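Local coordinates for protein putative NADPH:quinone oxidoreductase (Ralstonia eutropha, PDB 3IUP) that binds NADPH and probably uses it to reduce quinones, at residues S10-S15 against A85-A90; D33-R38 against G100-A105; L184-N189 against D210-Q215. All blocks are in the same frame, centred on the assembly; numbering follows the deposited sequence.

In the fold
The three contacts lie in separate places and none touches another. All three are partly buried, but exposed residues take part only in contact 1. Contacts 1 and 2 interleave along the chain, and their nearest atoms are about 18 Å apart. Contact 1 joins strand 4-12 to a turn near the edge of a five-stranded antiparallel sheet. It is rich in polar bonds, with exposed Ser-14 and Asp-89 at its outer end. Contact 2 pairs strands 34-43 and 98-105 of a mixed sheet. Backbone bonds dominate there, and most of its buried side chains are apolar. Contact 3 pairs two helices in the nucleotide-binding fold. It buries the least surface, relies on glutamines and a water, and alone touches NADPH.

Contact 1 of 3, residues S10-S15 against A85-A90; sequences SRIKSS and AGRLDA
Asp-89 and Ser-14 make the polar pair at the outer end of this contact. The carboxylate takes two bonds from one residue, both on syn sides and both well out of its plane. Ser-14 N donates to Asp-89 OD1 (2.9 Å), and Ser-14 OG donates to Asp-89 OD2 (2.5 Å). Asp-89 N in turn gives a fairly straight bond to Ile-12 O (2.8 Å).

A type II beta turn from Arg-87 to Ala-90 places Asp-89 with its N facing Ile-12 and its carboxylate reaching Ser-14. Asp-89 is the third residue of the turn and has the positive phi (67°) usual there. The turn leads into strand 90-93, the edge strand next to strand 4-12 in the antiparallel sheet.

Arg-87 supplies the inner polar contacts. Its CG sits between the backbone N and the carbonyl carbon (chi1 63°), and a bend at chi3 (-71°) brings NH2 to Ser-10. NH2 donates to Ser-10 OG (2.9 Å), nearly in the guanidinium plane, and weakly to Ser-10 O. Ser-10 OG also bonds Leu-52 O, and Arg-87 NH1 bonds Leu-51 O. A bridging water accepts from Ile-12 N and Arg-87 NE and donates to Arg-87 O and Ala-90 O.

Ile-12 carries the van der Waals packing. Its CD1 lies over the centre of the Arg-87 guanidinium face, 3.7 Å from CZ. Ile-12 CG2 meets Leu-88 CD2 at 3.8 Å in the apolar pair.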
# COMPACT_ATOMS: atom_id res chain seq x y z
N SER A 10 14.44 -27.64 -12.21
CA SER A 10 15.10 -26.88 -11.16
C SER A 10 14.74 -27.51 -9.80
O SER A 10 13.61 -27.50 -9.39
CB SER A 10 14.64 -25.43 -11.18
OG SER A 10 15.22 -24.70 -10.10
N ARG A 11 15.74 -28.00 -9.09
CA ARG A 11 15.50 -28.68 -7.82
C ARG A 11 16.25 -28.00 -6.68
O ARG A 11 17.48 -27.96 -6.67
CB ARG A 11 15.91 -30.14 -7.94
CG ARG A 11 15.30 -31.02 -6.90
CD ARG A 11 15.29 -32.50 -7.25
NE ARG A 11 14.92 -33.16 -6.02
CZ ARG A 11 15.77 -33.81 -5.24
NH1 ARG A 11 17.04 -34.02 -5.63
NH2 ARG A 11 15.34 -34.30 -4.11
N ILE A 12 15.52 -27.44 -5.73
CA ILE A 12 16.17 -26.96 -4.48
C ILE A 12 15.94 -28.02 -3.41
O ILE A 12 14.80 -28.34 -3.06
CB ILE A 12 15.69 -25.58 -4.01
CG1 ILE A 12 16.07 -24.56 -5.08
CG2 ILE A 12 16.34 -25.25 -2.60
CD1 ILE A 12 15.58 -23.24 -4.82
N LYS A 13 17.04 -28.54 -2.90
CA LYS A 13 17.03 -29.65 -1.98
C LYS A 13 17.12 -29.17 -0.54
O LYS A 13 17.57 -28.05 -0.24
CB LYS A 13 18.18 -30.58 -2.31
CG LYS A 13 18.24 -30.93 -3.75
CD LYS A 13 19.44 -31.71 -4.12
CE LYS A 13 19.55 -31.80 -5.63
NZ LYS A 13 20.67 -32.68 -6.02
N SER A 14 16.68 -30.03 0.37
CA SER A 14 16.69 -29.72 1.77
C SER A 14 18.13 -29.53 2.24
O SER A 14 18.35 -28.84 3.22
CB SER A 14 15.97 -30.82 2.56
OG SER A 14 14.58 -30.58 2.42
N SER A 15 19.08 -30.13 1.53
CA SER A 15 20.52 -29.93 1.77
C SER A 15 21.04 -28.49 1.53
O SER A 15 22.19 -28.20 1.89
CB SER A 15 21.30 -30.87 0.87
OG SER A 15 21.23 -30.50 -0.50
N ALA A 85 10.85 -23.00 1.43
CA ALA A 85 10.21 -24.13 2.12
C ALA A 85 9.20 -24.89 1.24
O ALA A 85 9.22 -26.11 1.20
CB ALA A 85 9.53 -23.65 3.40
N GLY A 86 8.33 -24.16 0.55
CA GLY A 86 7.26 -24.76 -0.26
C GLY A 86 7.73 -25.65 -1.43
O GLY A 86 6.95 -26.48 -1.93
N ARG A 87 8.99 -25.50 -1.85
CA ARG A 87 9.49 -26.24 -3.02
C ARG A 87 10.64 -27.18 -2.69
O ARG A 87 11.25 -27.75 -3.59
CB ARG A 87 9.90 -25.29 -4.15
CG ARG A 87 11.04 -24.34 -3.83
CD ARG A 87 11.42 -23.56 -5.05
NE ARG A 87 12.08 -24.39 -6.04
CZ ARG A 87 12.70 -23.94 -7.11
NH1 ARG A 87 12.74 -22.63 -7.35
NH2 ARG A 87 13.25 -24.78 -7.97
N LEU A 88 10.96 -27.34 -1.41
CA LEU A 88 12.11 -28.16 -1.04
C LEU A 88 11.88 -29.59 -1.53
O LEU A 88 10.81 -30.17 -1.31
CB LEU A 88 12.40 -28.12 0.47
CG LEU A 88 12.86 -26.77 1.05
CD1 LEU A 88 13.04 -26.83 2.57
CD2 LEU A 88 14.13 -26.28 0.31
N ASP A 89 12.91 -30.13 -2.17
CA ASP A 89 12.95 -31.50 -2.66
C ASP A 89 11.95 -31.76 -3.79
O ASP A 89 11.67 -32.91 -4.12
CB ASP A 89 12.78 -32.49 -1.49
CG ASP A 89 13.81 -32.21 -0.38
OD1 ASP A 89 15.00 -32.05 -0.75
OD2 ASP A 89 13.43 -32.14 0.80
N ALA A 90 11.45 -30.69 -4.39
CA ALA A 90 10.54 -30.81 -5.54
C ALA A 90 11.32 -30.57 -6.83
O ALA A 90 12.10 -29.61 -6.94
CB ALA A 90 9.37 -29.80 -5.44
O HOH W 1 12.66 -27.29 -5.80

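Contact 2 of 3, residues D33-R38 against G100-A105; sequences DEVLIR and GVVVEA
Leu-36 meets two residues of the facing strand, Val-103 and Glu-104. Its backbone O receives Val-103 N at 2.9 Å. The weaker bond from Glu-104 N reaches the same oxygen at 3.4 Å. Leu-36 N returns a nearly straight bond to Glu-104 O (2.8 Å). The side chains of Leu-36 and Glu-104 lie side by side and point the same way, with Leu-36 CD2 3.7 Å from Glu-104 OE2. The polar end of Glu-104 has its partner outside the pair, because OE1 bonds His-29 ND1.

Arg-38 has about as much surface buried as Leu-36. Arg-38 N donates to Val-101 O, and Val-101 N donates to Arg-38 O. CG is anti to the backbone N (chi1 -175°), and a bend at chi3 (65°) turns the guanidinium back toward the facing strand. Arg-38 NH1 comes 3.4 Å from Val-103 CG1, while NH2 lies 3.9 Å from Val-101 CB. NH2 also forms a salt bridge with Glu-40.

Val-103 touches both of these side chains. CG1 meets Arg-38, whose chain it crosses at about a right angle. CG2 packs 4.0 Å from Leu-36 CD2 and also lies near Leu-36 O.

On the other face, Val-35 CB touches Val-102 CG1 at 3.8 Å. Ile-37 and Ala-105 share that face, and Val-119 and Cys-138 add to its apolar packing.

The register shifts by one at Val-103, whose psi of -17° is far from extended. Val-103 and Glu-104 opposite Leu-36 form a classic beta bulge. It leaves the antiparallel strand pair unbroken within the GroES-like domain of the alcohol dehydrogenase family.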
# COMPACT_ATOMS: atom_id res chain seq x y z
N ASP A 33 -9.23 -33.72 -24.97
CA ASP A 33 -9.24 -32.27 -24.95
C ASP A 33 -7.85 -31.67 -24.98
O ASP A 33 -7.70 -30.49 -24.76
CB ASP A 33 -10.02 -31.77 -23.72
CG ASP A 33 -11.41 -32.34 -23.67
OD1 ASP A 33 -12.08 -32.35 -24.74
OD2 ASP A 33 -11.80 -32.85 -22.58
N GLU A 34 -6.84 -32.49 -25.28
CA GLU A 34 -5.44 -32.01 -25.24
C GLU A 34 -4.77 -31.99 -26.62
O GLU A 34 -5.18 -32.67 -27.57
CB GLU A 34 -4.60 -32.90 -24.32
CG GLU A 34 -4.94 -32.81 -22.83
CD GLU A 34 -4.21 -33.85 -22.00
OE1 GLU A 34 -4.00 -35.02 -22.44
OE2 GLU A 34 -3.78 -33.48 -20.88
N VAL A 35 -3.67 -31.25 -26.68
CA VAL A 35 -2.79 -31.26 -27.86
C VAL A 35 -1.35 -31.40 -27.40
O VAL A 35 -1.03 -31.05 -26.27
CB VAL A 35 -2.96 -30.00 -28.73
CG1 VAL A 35 -4.44 -29.92 -29.28
CG2 VAL A 35 -2.58 -28.72 -27.95
N LEU A 36 -0.49 -31.89 -28.28
CA LEU A 36 0.92 -31.98 -28.00
C LEU A 36 1.60 -30.94 -28.84
O LEU A 36 1.46 -30.96 -30.07
CB LEU A 36 1.47 -33.36 -28.36
CG LEU A 36 2.91 -33.61 -27.90
CD1 LEU A 36 2.97 -33.68 -26.37
CD2 LEU A 36 3.44 -34.90 -28.57
N ILE A 37 2.34 -30.03 -28.18
CA ILE A 37 3.04 -28.95 -28.86
C ILE A 37 4.53 -29.20 -28.87
O ILE A 37 5.13 -29.51 -27.82
CB ILE A 37 2.78 -27.60 -28.21
CG1 ILE A 37 1.28 -27.28 -28.17
CG2 ILE A 37 3.58 -26.52 -28.93
CD1 ILE A 37 1.00 -26.21 -27.12
N ARG A 38 5.15 -29.08 -30.04
CA ARG A 38 6.62 -29.06 -30.13
C ARG A 38 7.03 -27.60 -29.90
O ARG A 38 6.80 -26.76 -30.76
CB ARG A 38 7.10 -29.52 -31.52
CG ARG A 38 8.65 -29.62 -31.62
CD ARG A 38 9.15 -30.08 -32.96
NE ARG A 38 8.81 -29.09 -33.96
CZ ARG A 38 8.02 -29.30 -35.02
NH1 ARG A 38 7.53 -30.51 -35.28
NH2 ARG A 38 7.78 -28.30 -35.85
N GLY A 100 4.86 -22.85 -30.23
CA GLY A 100 5.37 -23.91 -31.06
C GLY A 100 4.30 -24.43 -32.00
O GLY A 100 3.29 -23.77 -32.26
N VAL A 101 4.52 -25.65 -32.46
CA VAL A 101 3.63 -26.27 -33.44
C VAL A 101 2.91 -27.48 -32.84
O VAL A 101 3.51 -28.29 -32.14
CB VAL A 101 4.42 -26.69 -34.66
CG1 VAL A 101 3.50 -27.41 -35.68
CG2 VAL A 101 5.07 -25.47 -35.30
N VAL A 102 1.62 -27.58 -33.11
CA VAL A 102 0.82 -28.71 -32.65
C VAL A 102 1.07 -29.88 -33.57
O VAL A 102 0.79 -29.80 -34.77
CB VAL A 102 -0.68 -28.40 -32.62
CG1 VAL A 102 -1.47 -29.68 -32.26
CG2 VAL A 102 -1.03 -27.27 -31.61
N VAL A 103 1.65 -30.93 -33.00
CA VAL A 103 2.07 -32.12 -33.73
C VAL A 103 1.20 -33.34 -33.43
O VAL A 103 1.26 -34.32 -34.18
CB VAL A 103 3.55 -32.51 -33.41
CG1 VAL A 103 4.50 -31.41 -33.90
CG2 VAL A 103 3.72 -32.78 -31.92
N GLU A 104 0.44 -33.32 -32.34
CA GLU A 104 -0.58 -34.36 -32.10
C GLU A 104 -1.78 -33.68 -31.48
O GLU A 104 -1.65 -32.74 -30.70
CB GLU A 104 -0.09 -35.43 -31.13
CG GLU A 104 1.01 -36.34 -31.65
CD GLU A 104 1.43 -37.44 -30.66
OE1 GLU A 104 0.59 -37.95 -29.88
OE2 GLU A 104 2.62 -37.81 -30.68
N ALA A 105 -2.96 -34.20 -31.77
CA ALA A 105 -4.20 -33.66 -31.23
C ALA A 105 -5.11 -34.79 -30.75
O ALA A 105 -5.23 -35.84 -31.39
CB ALA A 105 -4.92 -32.81 -32.29

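Contact 3 of 3, residues L184-N189 against D210-Q215; sequences LGQMLN and DLLKAQ. With NDP (NADPH dihydro-nicotinamide-adenine-dinucleotide phosphate), chain C.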
# COMPACT_ATOMS: atom_id res chain seq x y z
N LEU A 184 8.58 -4.91 -21.63
CA LEU A 184 7.18 -4.58 -21.30
C LEU A 184 6.91 -3.07 -21.40
O LEU A 184 5.90 -2.63 -21.94
CB LEU A 184 6.85 -5.09 -19.87
CG LEU A 184 5.39 -5.03 -19.44
CD1 LEU A 184 5.19 -5.89 -18.22
CD2 LEU A 184 4.97 -3.59 -19.15
N GLY A 185 7.86 -2.29 -20.92
CA GLY A 185 7.77 -0.84 -20.99
C GLY A 185 7.70 -0.30 -22.38
O GLY A 185 6.96 0.67 -22.67
N GLN A 186 8.47 -0.89 -23.28
CA GLN A 186 8.42 -0.49 -24.66
C GLN A 186 7.03 -0.76 -25.25
O GLN A 186 6.53 0.05 -26.00
CB GLN A 186 9.53 -1.15 -25.48
CG GLN A 186 10.90 -0.70 -25.05
CD GLN A 186 12.03 -1.45 -25.73
OE1 GLN A 186 12.07 -1.50 -26.93
NE2 GLN A 186 12.98 -2.02 -24.93
N MSE A 187 6.40 -1.88 -24.85
CA MSE A 187 5.06 -2.20 -25.30
C MSE A 187 4.09 -1.23 -24.73
O MSE A 187 3.21 -0.78 -25.43
CB MSE A 187 4.62 -3.64 -24.91
CG MSE A 187 5.46 -4.66 -25.43
SE MSE A 187 4.77 -6.34 -24.71
CE MSE A 187 6.12 -7.45 -25.56
N LEU A 188 4.21 -0.94 -23.43
CA LEU A 188 3.26 -0.04 -22.79
C LEU A 188 3.28 1.34 -23.44
O LEU A 188 2.25 1.95 -23.71
CB LEU A 188 3.54 0.04 -21.29
CG LEU A 188 2.63 1.07 -20.60
CD1 LEU A 188 1.14 0.59 -20.62
CD2 LEU A 188 3.18 1.27 -19.15
N ASN A 189 4.48 1.82 -23.75
CA ASN A 189 4.59 3.10 -24.42
C ASN A 189 3.89 3.06 -25.79
O ASN A 189 3.20 3.99 -26.14
CB ASN A 189 6.04 3.49 -24.57
CG ASN A 189 6.20 4.82 -25.26
OD1 ASN A 189 5.74 5.84 -24.76
ND2 ASN A 189 6.87 4.81 -26.41
N ASP A 210 16.90 7.88 -24.13
CA ASP A 210 17.12 8.04 -25.56
C ASP A 210 16.31 7.00 -26.36
O ASP A 210 15.67 7.34 -27.35
CB ASP A 210 18.60 7.87 -25.90
CG ASP A 210 19.51 8.87 -25.15
OD1 ASP A 210 18.99 9.92 -24.70
OD2 ASP A 210 20.75 8.60 -25.04
N LEU A 211 16.40 5.74 -25.92
CA LEU A 211 15.68 4.63 -26.56
C LEU A 211 14.19 4.92 -26.62
O LEU A 211 13.58 4.83 -27.67
CB LEU A 211 15.92 3.31 -25.81
CG LEU A 211 15.18 2.10 -26.36
CD1 LEU A 211 15.58 1.87 -27.83
CD2 LEU A 211 15.38 0.82 -25.47
N LEU A 212 13.59 5.27 -25.48
CA LEU A 212 12.15 5.50 -25.47
C LEU A 212 11.74 6.73 -26.29
O LEU A 212 10.71 6.73 -26.96
CB LEU A 212 11.66 5.62 -24.03
CG LEU A 212 11.56 4.32 -23.24
CD1 LEU A 212 11.18 4.61 -21.78
CD2 LEU A 212 10.53 3.32 -23.90
N LYS A 213 12.53 7.80 -26.21
CA LYS A 213 12.23 9.00 -26.99
C LYS A 213 12.26 8.69 -28.48
O LYS A 213 11.46 9.22 -29.22
CB LYS A 213 13.16 10.17 -26.64
CG LYS A 213 13.01 10.71 -25.26
CD LYS A 213 11.63 11.25 -24.95
CE LYS A 213 11.26 12.43 -25.79
NZ LYS A 213 10.02 13.12 -25.28
N ALA A 214 13.19 7.83 -28.89
CA ALA A 214 13.32 7.40 -30.29
C ALA A 214 12.10 6.58 -30.71
O ALA A 214 11.74 6.60 -31.90
CB ALA A 214 14.64 6.57 -30.53
N GLN A 215 11.46 5.92 -29.74
CA GLN A 215 10.22 5.21 -29.98
C GLN A 215 8.95 6.06 -29.83
O GLN A 215 7.82 5.54 -29.86
CB GLN A 215 10.15 3.98 -29.08
CG GLN A 215 11.30 3.00 -29.29
CD GLN A 215 11.22 1.79 -28.39
OE1 GLN A 215 10.52 1.82 -27.35
NE2 GLN A 215 12.01 0.75 -28.70
PA NDP C . 13.34 -6.82 -19.43
O1A NDP C . 13.00 -6.64 -20.83
O2A NDP C . 14.34 -7.84 -19.05
O5B NDP C . 13.87 -5.33 -18.94
C5B NDP C . 14.19 -5.20 -17.55
C4B NDP C . 14.45 -3.75 -17.26
O4B NDP C . 14.71 -3.68 -15.89
C3B NDP C . 15.67 -3.19 -18.01
O3B NDP C . 15.45 -1.95 -18.65
C2B NDP C . 16.71 -2.98 -16.90
O2B NDP C . 17.55 -1.85 -17.09
C1B NDP C . 15.81 -2.78 -15.69
N9A NDP C . 16.44 -3.14 -14.41
C8A NDP C . 17.08 -4.33 -14.15
N7A NDP C . 17.46 -4.35 -12.86
C5A NDP C . 17.06 -3.16 -12.27
C6A NDP C . 17.19 -2.61 -10.98
N6A NDP C . 17.87 -3.20 -9.99
N1A NDP C . 16.65 -1.37 -10.73
C2A NDP C . 16.04 -0.64 -11.71
N3A NDP C . 15.92 -1.18 -12.97
C4A NDP C . 16.42 -2.41 -13.25
O3 NDP C . 12.08 -7.13 -18.46
PN NDP C . 10.62 -7.45 -18.90
O1N NDP C . 10.04 -6.48 -19.79
O2N NDP C . 10.47 -8.89 -19.32
O5D NDP C . 9.87 -7.31 -17.46
C5D NDP C . 9.68 -6.01 -16.90
C4D NDP C . 9.22 -6.14 -15.45
O4D NDP C . 7.82 -6.51 -15.50
C3D NDP C . 9.95 -7.19 -14.59
O3D NDP C . 10.13 -6.74 -13.26
C2D NDP C . 8.95 -8.34 -14.59
O2D NDP C . 9.07 -9.26 -13.52
C1D NDP C . 7.65 -7.53 -14.52
N1N NDP C . 6.44 -8.33 -14.83
C2N NDP C . 5.59 -8.54 -13.80
C3N NDP C . 4.44 -9.28 -13.97
C7N NDP C . 3.43 -9.39 -12.84
O7N NDP C . 2.37 -10.26 -13.06
N7N NDP C . 3.52 -8.74 -11.67
C4N NDP C . 3.99 -9.62 -15.33
C5N NDP C . 5.00 -9.32 -16.41
C6N NDP C . 6.19 -8.68 -16.11
P2B NDP C . 19.19 -1.96 -16.93
O1X NDP C . 19.75 -2.16 -18.34
O2X NDP C . 19.61 -3.10 -16.01
O3X NDP C . 19.59 -0.60 -16.33
O HOH W 2 7.97 2.23 -27.16
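Gln-186 and Gln-215 cross at a slant, and their amide planes are turned 45° against each other. Gln-215 NE2 donates to Gln-186 OE1 at 2.9 Å with an almost linear N-H...O angle of 177°. The acceptor lies in the plane of the Gln-215 amide. The donor, by contrast, sits above the carbonyl plane of Gln-186. Both chains run extended beyond CG and bring their amides together; Gln-215 is just past the end of helix 206-214. Gln-215 OE1 rests alongside the aliphatic part of Gln-186, 3.4 Å from CG. The far amide nitrogen, Gln-186 NE2, bonds Ala-181 O. The Gln-186 amide is thus bonded at both its oxygen and its nitrogen, which fixes its rotation.

Leu-212 CD2 lies near Gln-186 CG. Leu-212 itself packs against Asn-201 and Val-203 of strand 199-203.

These helices, 183-195 and 206-214, belong to the Rossmann-type nucleotide-binding fold. They flank strand 199-203 in chain order, and the strands they connect are parallel. The two helix segments run in broadly the same direction, 31° apart. At the start of the first helix, Leu-184 N donates to the NADPH phosphate oxygen O1N at 2.8 Å. The helix end probably helps to stabilise the charge of that phosphate. Leu-184 CD1 also touches the nicotinamide side, 3.6 Å from C6N of NADPH.

Asn-189 points toward 210-215 with CG anti to the backbone N. Its ND2 gives a bond of 2.9 Å to a water. That water donates to Gln-186 O and to Gln-215 OE1. Gln-215 O accepts from Gln-190 NE2.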